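PDB 1L1L: ribonucleoside triphosphate reductase from Lactobacillus leichmannii, which catalyses the reduction of ribonucleoside triphosphates to 2'-deoxyribonucleoside triphosphates as a monomeric, allosterically regulated class II enzyme that depends on coenzyme B12. Local coordinates for residues A[276-279]-A[280-284]; A[72-75]-A[76-80]. All blocks are in the same frame, centred on the assembly; numbering follows the deposited sequence.

Interaction 1 (A[276-279]-A[280-284])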
loop_
_atom_site.group_PDB
_atom_site.type_symbol
_atom_site.label_atom_id
_atom_site.label_comp_id
_atom_site.label_asym_id
_atom_site.label_seq_id
_atom_site.Cartn_x
_atom_site.Cartn_y
_atom_site.Cartn_z
ATOM N N PRO A 276 -1.752 -15.751 -17.667
ATOM C CA PRO A 276 -1.807 -14.287 -17.557
ATOM C C PRO A 276 -0.602 -13.602 -18.194
ATOM O O PRO A 276 -0.717 -12.481 -18.707
ATOM C CB PRO A 276 -1.895 -14.048 -16.045
ATOM C CG PRO A 276 -1.240 -15.278 -15.461
ATOM C CD PRO A 276 -1.789 -16.377 -16.339
ATOM N N LEU A 277 0.551 -14.272 -18.165
ATOM C CA LEU A 277 1.761 -13.710 -18.760
ATOM C C LEU A 277 1.649 -13.667 -20.285
ATOM O O LEU A 277 2.127 -12.735 -20.927
ATOM C CB LEU A 277 2.993 -14.538 -18.373
ATOM C CG LEU A 277 4.311 -14.084 -19.006
ATOM C CD1 LEU A 277 4.626 -12.663 -18.565
ATOM C CD2 LEU A 277 5.440 -15.041 -18.617
ATOM N N ILE A 278 1.023 -14.690 -20.857
ATOM C CA ILE A 278 0.857 -14.770 -22.309
ATOM C C ILE A 278 0.050 -13.568 -22.805
ATOM O O ILE A 278 0.513 -12.811 -23.654
ATOM C CB ILE A 278 0.161 -16.095 -22.701
ATOM C CG1 ILE A 278 1.118 -17.264 -22.427
ATOM C CG2 ILE A 278 -0.258 -16.074 -24.176
ATOM C CD1 ILE A 278 0.463 -18.608 -22.374
ATOM N N SER A 279 -1.142 -13.397 -22.251
ATOM C CA SER A 279 -2.022 -12.283 -22.610
ATOM C C SER A 279 -1.300 -10.945 -22.464
ATOM O O SER A 279 -1.353 -10.083 -23.355
ATOM C CB SER A 279 -3.254 -12.284 -21.711
ATOM O OG SER A 279 -3.873 -13.558 -21.705
ATOM N N MET A 280 -0.621 -10.767 -21.332
ATOM C CA MET A 280 0.100 -9.528 -21.077
ATOM C C MET A 280 1.131 -9.239 -22.162
ATOM O O MET A 280 1.241 -8.110 -22.634
ATOM C CB MET A 280 0.802 -9.598 -19.720
ATOM C CG MET A 280 1.486 -8.311 -19.305
ATOM S SD MET A 280 2.845 -8.623 -18.136
ATOM C CE MET A 280 4.241 -8.593 -19.247
ATOM N N LEU A 281 1.899 -10.250 -22.556
ATOM C CA LEU A 281 2.918 -10.056 -23.580
ATOM C C LEU A 281 2.279 -9.753 -24.936
ATOM O O LEU A 281 2.798 -8.945 -25.705
ATOM C CB LEU A 281 3.800 -11.299 -23.700
ATOM C CG LEU A 281 4.720 -11.550 -22.502
ATOM C CD1 LEU A 281 5.257 -12.978 -22.577
ATOM C CD2 LEU A 281 5.852 -10.527 -22.484
ATOM N N LEU A 282 1.165 -10.410 -25.222
ATOM C CA LEU A 282 0.470 -10.194 -26.490
ATOM C C LEU A 282 -0.132 -8.800 -26.537
ATOM O O LEU A 282 0.051 -8.071 -27.515
ATOM C CB LEU A 282 -0.625 -11.244 -26.692
ATOM C CG LEU A 282 -0.102 -12.678 -26.875
ATOM C CD1 LEU A 282 -1.270 -13.626 -27.000
ATOM C CD2 LEU A 282 0.816 -12.754 -28.091
ATOM N N ASP A 283 -0.840 -8.423 -25.476
ATOM C CA ASP A 283 -1.451 -7.102 -25.414
ATOM C C ASP A 283 -0.425 -5.970 -25.341
ATOM O O ASP A 283 -0.620 -4.904 -25.932
ATOM C CB ASP A 283 -2.422 -7.035 -24.237
ATOM C CG ASP A 283 -3.638 -7.928 -24.441
ATOM O OD1 ASP A 283 -3.967 -8.234 -25.612
ATOM O OD2 ASP A 283 -4.274 -8.316 -23.443
ATOM N N VAL A 284 0.671 -6.196 -24.620
ATOM C CA VAL A 284 1.729 -5.204 -24.496
ATOM C C VAL A 284 2.417 -5.008 -25.847
ATOM O O VAL A 284 2.933 -3.924 -26.162
ATOM C CB VAL A 284 2.775 -5.654 -23.433
ATOM C CG1 VAL A 284 4.058 -4.873 -23.573
ATOM C CG2 VAL A 284 2.195 -5.446 -22.044
#
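P276 O accepts from M280 N, the first of four consecutive backbone bonds that join 276-279 to 280-284 within the alpha-helix 275-289, each running from an N-H to the carbonyl four residues earlier. L281 N donates to L277 O, L282 N to I278 O at 2.9 Å and D283 N to S279 O at 2.7 Å. P276 stands in the first turn of the helix, where a proline ring costs little.

The apolar contacts keep to this four-residue spacing, with L277-M280 added at three. L277 has CG anti to its own nitrogen (chi1 177°), which carries its branch along the helix to L281; the two leucines pass at a slant, with L277 CG 3.9 Å from L281 CD1. From the same leucine, CD1 also meets M280 CE at 4.1 Å, because the methionine chain is bent at its thioether (chi3 98°). I278 and L282 instead lie alongside each other and point the same way, joined through I278 CG2 and L282 CD1 at 3.9 Å.

These pairs serve different neighbours in the fold. I278, L281 and L282 cover strand 183-187 at L186, L277 and L281 rest on helix 224-236 through W227 and L234, and M280 packs on I308 and A311 of helix 298-313. The helix, part of the B12-dependent insertion domain, is thus packed against all three elements.

On the more open side, the rotamer of D283 brings OD2 to 3.4 Å from S279 O, two acceptors that do not bond, while S279 O is held by D283 N.

Interaction 2 (A[72-75]-A[76-80])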
loop_
_atom_site.group_PDB
_atom_site.type_symbol
_atom_site.label_atom_id
_atom_site.label_comp_id
_atom_site.label_asym_id
_atom_site.label_seq_id
_atom_site.Cartn_x
_atom_site.Cartn_y
_atom_site.Cartn_z
ATOM N N LEU A 72 29.110 -6.674 23.908
ATOM C CA LEU A 72 28.156 -7.352 24.770
ATOM C C LEU A 72 27.088 -6.360 25.204
ATOM O O LEU A 72 25.909 -6.705 25.288
ATOM C CB LEU A 72 28.874 -7.920 26.002
ATOM C CG LEU A 72 28.098 -8.823 26.958
ATOM C CD1 LEU A 72 27.687 -10.095 26.239
ATOM C CD2 LEU A 72 28.981 -9.167 28.160
ATOM N N GLU A 73 27.499 -5.121 25.466
ATOM C CA GLU A 73 26.552 -4.096 25.893
ATOM C C GLU A 73 25.571 -3.754 24.772
ATOM O O GLU A 73 24.380 -3.545 25.014
ATOM C CB GLU A 73 27.278 -2.817 26.316
ATOM C CG GLU A 73 26.322 -1.747 26.828
ATOM C CD GLU A 73 27.016 -0.457 27.213
ATOM O OE1 GLU A 73 26.310 0.487 27.641
ATOM O OE2 GLU A 73 28.260 -0.385 27.092
ATOM N N LEU A 74 26.093 -3.691 23.553
ATOM C CA LEU A 74 25.289 -3.375 22.378
ATOM C C LEU A 74 24.159 -4.382 22.194
ATOM O O LEU A 74 23.007 -4.010 21.978
ATOM C CB LEU A 74 26.172 -3.382 21.129
ATOM C CG LEU A 74 25.465 -3.221 19.777
ATOM C CD1 LEU A 74 24.758 -1.873 19.730
ATOM C CD2 LEU A 74 26.484 -3.335 18.647
ATOM N N LYS A 75 24.506 -5.660 22.285
ATOM C CA LYS A 75 23.550 -6.737 22.109
ATOM C C LYS A 75 22.474 -6.800 23.188
ATOM O O LYS A 75 21.341 -7.192 22.911
ATOM C CB LYS A 75 24.302 -8.058 22.012
ATOM C CG LYS A 75 25.365 -8.034 20.930
ATOM C CD LYS A 75 26.105 -9.350 20.817
ATOM C CE LYS A 75 25.195 -10.463 20.340
ATOM N NZ LYS A 75 25.929 -11.757 20.257
ATOM N N GLN A 76 22.817 -6.409 24.413
ATOM C CA GLN A 76 21.847 -6.428 25.500
ATOM C C GLN A 76 20.911 -5.236 25.401
ATOM O O GLN A 76 19.731 -5.330 25.744
ATOM C CB GLN A 76 22.555 -6.404 26.860
ATOM C CG GLN A 76 21.612 -6.404 28.058
ATOM C CD GLN A 76 20.592 -7.536 28.013
ATOM O OE1 GLN A 76 20.890 -8.652 27.574
ATOM N NE2 GLN A 76 19.382 -7.252 28.481
ATOM N N SER A 77 21.449 -4.109 24.947
ATOM C CA SER A 77 20.668 -2.891 24.790
ATOM C C SER A 77 19.613 -3.146 23.710
ATOM O O SER A 77 18.443 -2.791 23.869
ATOM C CB SER A 77 21.579 -1.736 24.366
ATOM O OG SER A 77 20.885 -0.501 24.369
ATOM N N LEU A 78 20.050 -3.764 22.617
ATOM C CA LEU A 78 19.162 -4.089 21.511
ATOM C C LEU A 78 18.134 -5.109 21.964
ATOM O O LEU A 78 16.964 -5.034 21.582
ATOM C CB LEU A 78 19.962 -4.644 20.339
ATOM C CG LEU A 78 20.712 -3.598 19.517
ATOM C CD1 LEU A 78 21.410 -4.286 18.358
ATOM C CD2 LEU A 78 19.736 -2.539 19.011
ATOM N N THR A 79 18.568 -6.060 22.788
ATOM C CA THR A 79 17.656 -7.070 23.291
ATOM C C THR A 79 16.553 -6.393 24.102
ATOM O O THR A 79 15.372 -6.698 23.925
ATOM C CB THR A 79 18.390 -8.123 24.158
ATOM O OG1 THR A 79 19.305 -8.863 23.336
ATOM C CG2 THR A 79 17.390 -9.102 24.769
ATOM N N GLU A 80 16.921 -5.462 24.978
ATOM C CA GLU A 80 15.917 -4.767 25.779
ATOM C C GLU A 80 14.996 -3.899 24.916
ATOM O O GLU A 80 13.808 -3.747 25.218
ATOM C CB GLU A 80 16.584 -3.910 26.862
ATOM C CG GLU A 80 16.883 -4.690 28.150
ATOM C CD GLU A 80 17.748 -3.915 29.139
ATOM O OE1 GLU A 80 17.432 -2.737 29.429
ATOM O OE2 GLU A 80 18.742 -4.496 29.637
#
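K75 O accepts two hydrogen bonds from T79, the side-chain hydroxyl and the backbone N-H both closing on one carbonyl in the first turns of the alpha-helix 72-90. The hydroxyl bond is the shorter, with T79 OG1 2.7 Å from K75 O, and the backbone bond from T79 N to K75 O measures 3.0 Å. The two donors come from opposite faces of the carbonyl plane, the N-H standing 38° out of it. What allows this is the threonine's first torsion (chi1 -66°), which sets OG1 beside its own nitrogen and over the preceding turn, a common way for a helical threonine to satisfy its hydroxyl.

Within 76-80, Q76 NE2 donates to E80 OE2 at 3.1 Å along the exposed side, nearly straight, with the acceptor lying in the amide plane and offering its anti lone pair. The glutamine gets there by bending at chi2 (53°), so that its amide turns along the helix toward the glutamate one turn on.

Beneath these lie the regular backbone bonds, from Q76 N to L72 O, S77 N to E73 O and L78 N to L74 O. At the start of the helix, S71 OG accepts from L74 N, as an N-cap serine does.

The apolar pair is L74 and L78, which lie one turn apart and rest against R65 and L66 of the preceding loop, while T79 touches I5. L74 CD1 meets L78 CD1 at 4.3 Å, and L78 CG sits 3.4 Å from L74 O.

In the fold
From the N terminus, the chain reaches interaction 2 first, at the start of helix 72-90 within the ribonucleotide reductase alpha domain, and arrives at interaction 1 some two hundred residues later, in helix 275-289 within the B12-dependent insertion domain. Each joins adjoining segments of one helix, so neither closes a loop, and the two follow in series without nesting or crossing. The centres of interaction 1 and interaction 2 are about 52 Å apart, and the two lie on opposite sides of the chain's centre. Interaction 2 sits at the surface against the loop leading into its helix; interaction 1 is partly buried, tying strand 183-187 and helices 224-236 and 298-313 together.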